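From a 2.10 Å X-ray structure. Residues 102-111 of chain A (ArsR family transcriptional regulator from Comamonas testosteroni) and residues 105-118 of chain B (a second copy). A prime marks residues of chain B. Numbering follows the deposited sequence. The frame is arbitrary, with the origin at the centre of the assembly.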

# COMPACT_ATOMS: atom_id res chain seq x y z
N PRO A 102 2.33 -1.10 -13.17
CA PRO A 102 0.92 -1.41 -12.92
C PRO A 102 0.62 -1.78 -11.47
O PRO A 102 -0.53 -1.67 -11.06
CB PRO A 102 0.64 -2.59 -13.86
CG PRO A 102 1.98 -3.25 -14.03
CD PRO A 102 3.00 -2.13 -13.98
N CYS A 103 1.62 -2.24 -10.71
CA CYS A 103 1.41 -2.54 -9.29
C CYS A 103 1.03 -1.28 -8.53
O CYS A 103 0.07 -1.27 -7.75
CB CYS A 103 2.68 -3.14 -8.69
SG CYS A 103 3.20 -4.71 -9.44
N VAL A 104 1.79 -0.21 -8.73
CA VAL A 104 1.49 1.09 -8.13
C VAL A 104 0.08 1.52 -8.50
O VAL A 104 -0.66 2.08 -7.67
CB VAL A 104 2.55 2.12 -8.56
CG1 VAL A 104 2.03 3.53 -8.52
CG2 VAL A 104 3.80 1.99 -7.69
N LEU A 105 -0.34 1.22 -9.72
CA LEU A 105 -1.67 1.64 -10.18
C LEU A 105 -2.77 0.87 -9.46
O LEU A 105 -3.76 1.45 -9.01
CB LEU A 105 -1.78 1.44 -11.68
CG LEU A 105 -2.96 2.11 -12.41
CD1 LEU A 105 -2.96 3.63 -12.22
CD2 LEU A 105 -2.86 1.78 -13.91
N ARG A 106 -2.62 -0.44 -9.35
CA ARG A 106 -3.62 -1.24 -8.65
C ARG A 106 -3.73 -0.84 -7.18
O ARG A 106 -4.84 -0.78 -6.63
CB ARG A 106 -3.28 -2.72 -8.80
CG ARG A 106 -3.48 -3.22 -10.22
CD ARG A 106 -2.78 -4.54 -10.42
NE ARG A 106 -3.21 -5.58 -9.46
CZ ARG A 106 -3.03 -6.88 -9.67
NH1 ARG A 106 -2.46 -7.29 -10.79
NH2 ARG A 106 -3.43 -7.78 -8.76
N MET A 107 -2.61 -0.55 -6.53
CA MET A 107 -2.69 -0.07 -5.14
C MET A 107 -3.46 1.25 -5.04
O MET A 107 -4.30 1.43 -4.15
CB MET A 107 -1.28 0.10 -4.58
CG MET A 107 -0.57 -1.20 -4.31
SD MET A 107 1.06 -0.83 -3.64
CE MET A 107 1.69 -2.48 -3.32
N LEU A 108 -3.18 2.18 -5.96
CA LEU A 108 -3.90 3.45 -6.01
C LEU A 108 -5.39 3.23 -6.23
O LEU A 108 -6.23 3.87 -5.58
CB LEU A 108 -3.33 4.32 -7.13
CG LEU A 108 -4.01 5.67 -7.43
CD1 LEU A 108 -3.81 6.66 -6.26
CD2 LEU A 108 -3.49 6.30 -8.76
N GLU A 109 -5.74 2.35 -7.17
CA GLU A 109 -7.15 2.07 -7.44
C GLU A 109 -7.86 1.55 -6.20
O GLU A 109 -8.98 1.98 -5.89
CB GLU A 109 -7.28 1.07 -8.59
CG GLU A 109 -6.88 1.66 -9.95
CD GLU A 109 -6.94 0.64 -11.09
OE1 GLU A 109 -7.15 -0.56 -10.80
OE2 GLU A 109 -6.78 1.04 -12.27
N LEU A 110 -7.23 0.62 -5.47
CA LEU A 110 -7.83 0.13 -4.23
C LEU A 110 -8.00 1.27 -3.23
O LEU A 110 -9.04 1.37 -2.56
CB LEU A 110 -6.99 -1.01 -3.65
CG LEU A 110 -7.44 -1.52 -2.28
CD1 LEU A 110 -8.88 -2.02 -2.35
CD2 LEU A 110 -6.53 -2.63 -1.76
N GLY A 111 -7.00 2.15 -3.14
CA GLY A 111 -7.14 3.34 -2.29
C GLY A 111 -8.30 4.22 -2.69
O GLY A 111 -9.00 4.78 -1.84
N LEU B 105 -6.63 -5.24 5.66
CA LEU B 105 -6.68 -6.62 5.17
C LEU B 105 -6.74 -6.68 3.65
O LEU B 105 -6.01 -7.45 3.03
CB LEU B 105 -7.88 -7.34 5.78
CG LEU B 105 -7.90 -8.83 5.46
CD1 LEU B 105 -6.67 -9.50 6.07
CD2 LEU B 105 -9.17 -9.44 6.02
N ARG B 106 -7.61 -5.88 3.03
CA ARG B 106 -7.65 -5.88 1.57
C ARG B 106 -6.33 -5.43 0.96
O ARG B 106 -5.92 -5.94 -0.10
CB ARG B 106 -8.78 -4.98 1.05
CG ARG B 106 -10.02 -4.91 1.91
CD ARG B 106 -11.27 -4.99 1.07
NE ARG B 106 -11.32 -4.00 -0.01
CZ ARG B 106 -12.24 -3.03 -0.09
NH1 ARG B 106 -13.18 -2.92 0.85
NH2 ARG B 106 -12.23 -2.17 -1.10
N MET B 107 -5.65 -4.48 1.60
CA MET B 107 -4.39 -3.97 1.06
C MET B 107 -3.28 -4.99 1.20
O MET B 107 -2.46 -5.16 0.29
CB MET B 107 -4.01 -2.64 1.74
CG MET B 107 -2.93 -1.82 0.99
SD MET B 107 -3.30 -1.36 -0.74
CE MET B 107 -4.47 -0.02 -0.47
N LEU B 108 -3.24 -5.70 2.34
CA LEU B 108 -2.35 -6.85 2.47
C LEU B 108 -2.65 -7.91 1.42
O LEU B 108 -1.74 -8.44 0.79
CB LEU B 108 -2.44 -7.44 3.88
CG LEU B 108 -1.98 -8.88 4.12
CD1 LEU B 108 -0.47 -9.01 4.04
CD2 LEU B 108 -2.47 -9.42 5.49
N GLU B 109 -3.93 -8.23 1.20
CA GLU B 109 -4.29 -9.25 0.21
C GLU B 109 -3.85 -8.83 -1.19
O GLU B 109 -3.40 -9.67 -1.98
CB GLU B 109 -5.80 -9.51 0.23
CG GLU B 109 -6.32 -10.26 1.47
CD GLU B 109 -7.84 -10.42 1.43
OE1 GLU B 109 -8.45 -9.96 0.43
OE2 GLU B 109 -8.41 -11.00 2.37
N LEU B 110 -4.00 -7.55 -1.52
CA LEU B 110 -3.53 -7.07 -2.82
C LEU B 110 -2.03 -7.25 -2.95
O LEU B 110 -1.53 -7.76 -3.96
CB LEU B 110 -3.92 -5.61 -3.03
CG LEU B 110 -3.40 -5.02 -4.35
CD1 LEU B 110 -3.94 -5.81 -5.55
CD2 LEU B 110 -3.76 -3.54 -4.46
N GLY B 111 -1.30 -6.86 -1.91
CA GLY B 111 0.12 -7.13 -1.88
C GLY B 111 0.45 -8.59 -2.11
O GLY B 111 1.39 -8.91 -2.84
N LEU B 112 -0.32 -9.50 -1.50
CA LEU B 112 -0.06 -10.92 -1.66
C LEU B 112 -0.30 -11.37 -3.10
O LEU B 112 0.49 -12.14 -3.65
CB LEU B 112 -0.92 -11.75 -0.68
CG LEU B 112 -0.67 -11.50 0.82
CD1 LEU B 112 -1.74 -12.17 1.70
CD2 LEU B 112 0.73 -11.95 1.24
N CYS B 113 -1.37 -10.87 -3.73
CA CYS B 113 -1.63 -11.22 -5.12
C CYS B 113 -0.52 -10.70 -6.04
O CYS B 113 -0.14 -11.39 -6.99
CB CYS B 113 -2.99 -10.68 -5.56
SG CYS B 113 -4.38 -11.31 -4.59
N LEU B 114 0.04 -9.52 -5.74
CA LEU B 114 1.11 -8.97 -6.57
C LEU B 114 2.40 -9.77 -6.42
O LEU B 114 3.15 -9.93 -7.39
CB LEU B 114 1.36 -7.50 -6.21
CG LEU B 114 0.21 -6.50 -6.48
CD1 LEU B 114 0.53 -5.12 -5.94
CD2 LEU B 114 -0.13 -6.40 -7.96
N ILE B 115 2.69 -10.27 -5.22
CA ILE B 115 3.86 -11.11 -5.03
C ILE B 115 3.71 -12.42 -5.80
O ILE B 115 4.68 -12.92 -6.39
CB ILE B 115 4.09 -11.39 -3.53
CG1 ILE B 115 4.49 -10.10 -2.82
CG2 ILE B 115 5.16 -12.47 -3.34
CD1 ILE B 115 4.36 -10.20 -1.32
N GLU B 116 2.51 -12.99 -5.80
CA GLU B 116 2.26 -14.23 -6.51
C GLU B 116 2.33 -14.03 -8.02
O GLU B 116 2.98 -14.79 -8.73
CB GLU B 116 0.90 -14.80 -6.11
CG GLU B 116 0.76 -16.31 -6.32
CD GLU B 116 1.34 -17.11 -5.15
OE1 GLU B 116 2.56 -17.01 -4.90
OE2 GLU B 116 0.57 -17.83 -4.47
N GLU B 117 1.64 -13.00 -8.53
CA GLU B 117 1.69 -12.72 -9.96
C GLU B 117 3.12 -12.46 -10.43
O GLU B 117 3.51 -12.90 -11.52
CB GLU B 117 0.81 -11.53 -10.30
CG GLU B 117 -0.65 -11.73 -10.01
CD GLU B 117 -1.45 -10.46 -10.22
OE1 GLU B 117 -0.87 -9.47 -10.72
OE2 GLU B 117 -2.64 -10.45 -9.88
N ALA B 118 3.91 -11.73 -9.64
CA ALA B 118 5.29 -11.48 -10.02
C ALA B 118 6.07 -12.78 -10.16
O ALA B 118 6.81 -12.98 -11.13
CB ALA B 118 5.97 -10.57 -9.00

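Two copies of one helix pack here nearly antiparallel: their N-to-C directions differ by 160°, and the axes come within 10.7 Å of each other. Each stretch is held by regular i to i+4 backbone hydrogen bonds, so the two surfaces meet through side chains. The register pairs Met107 with Leu110′, CA to CA 7.4 Å, and Cys103 with Leu114′, CA to CA 7.0 Å; one helical turn forward on chain B is one turn back on chain A. Together the stretches bury 571 Å².

Walking along chain B, the contact opens at Arg106′. Its CA-to-CB bond points toward the chain A stretch, and Arg106′ NH2 lies 3.6 Å from Leu110 CD1, a packing contact only; the polar ends of this guanidinium are hydrogen-bonded elsewhere in the structure.

Met107′ starts sideways, but two p torsions after a t chi1 bring its end nearer to chain A. Met107′ CE reaches 3.6 Å from Leu110 CD2 and 4.0 Å from the backbone atom Met107 O, and it lies 4.3 Å from Gly111 N. Met107 adopts a different, extended conformation, m-t-t, so the same residue fills space differently in the two copies. Leu108′ points away and Glu109′ sideways, and neither touches this stretch of chain A.

Leu110′ comes next, one turn after Arg106′, and its CA-to-CB bond points toward the partner helix. Leu110′ CD2 sits 3.7 Å from Met107 CA and equally close to Arg106 O, packing against backbone as well as side chain, and meets Leu110 CD2 at 4.0 Å. Leucine thus faces leucine across the contact. Gly111′ follows, with no side chain to add bulk.

Leu114′ lies a further turn on. Leu114′ CD1 packs on Met107 CE at 3.9 Å and Cys103 CB at 4.0 Å; Leu114′ CD2 lies over one face of the Arg106 guanidinium, 3.4 Å from Arg106 CZ. That flat face suits a methyl group, since the nitrogens direct their hydrogens outward in the plane.

Glu117′ takes up the edge. Its carboxylate forms a salt bridge with Arg106: Arg106 NH1 donates to Glu117′ OE1 at 2.7 Å and Arg106 NH2 to Glu117′ OE2 at 3.0 Å, with a weak bond from Arg106 NH1 to Glu117′ OE2 at 3.3 Å. The Arg106 side chain also sits as a knob among Leu110′, Cys113′, Leu114′ and Glu117′.

The rules are plain: Met107′, Leu110′ and Leu114′ meet Leu110, Met107 and Cys103 to build the apolar seam, and an arginine closes its border by offering a face to leucine and an edge to glutamate.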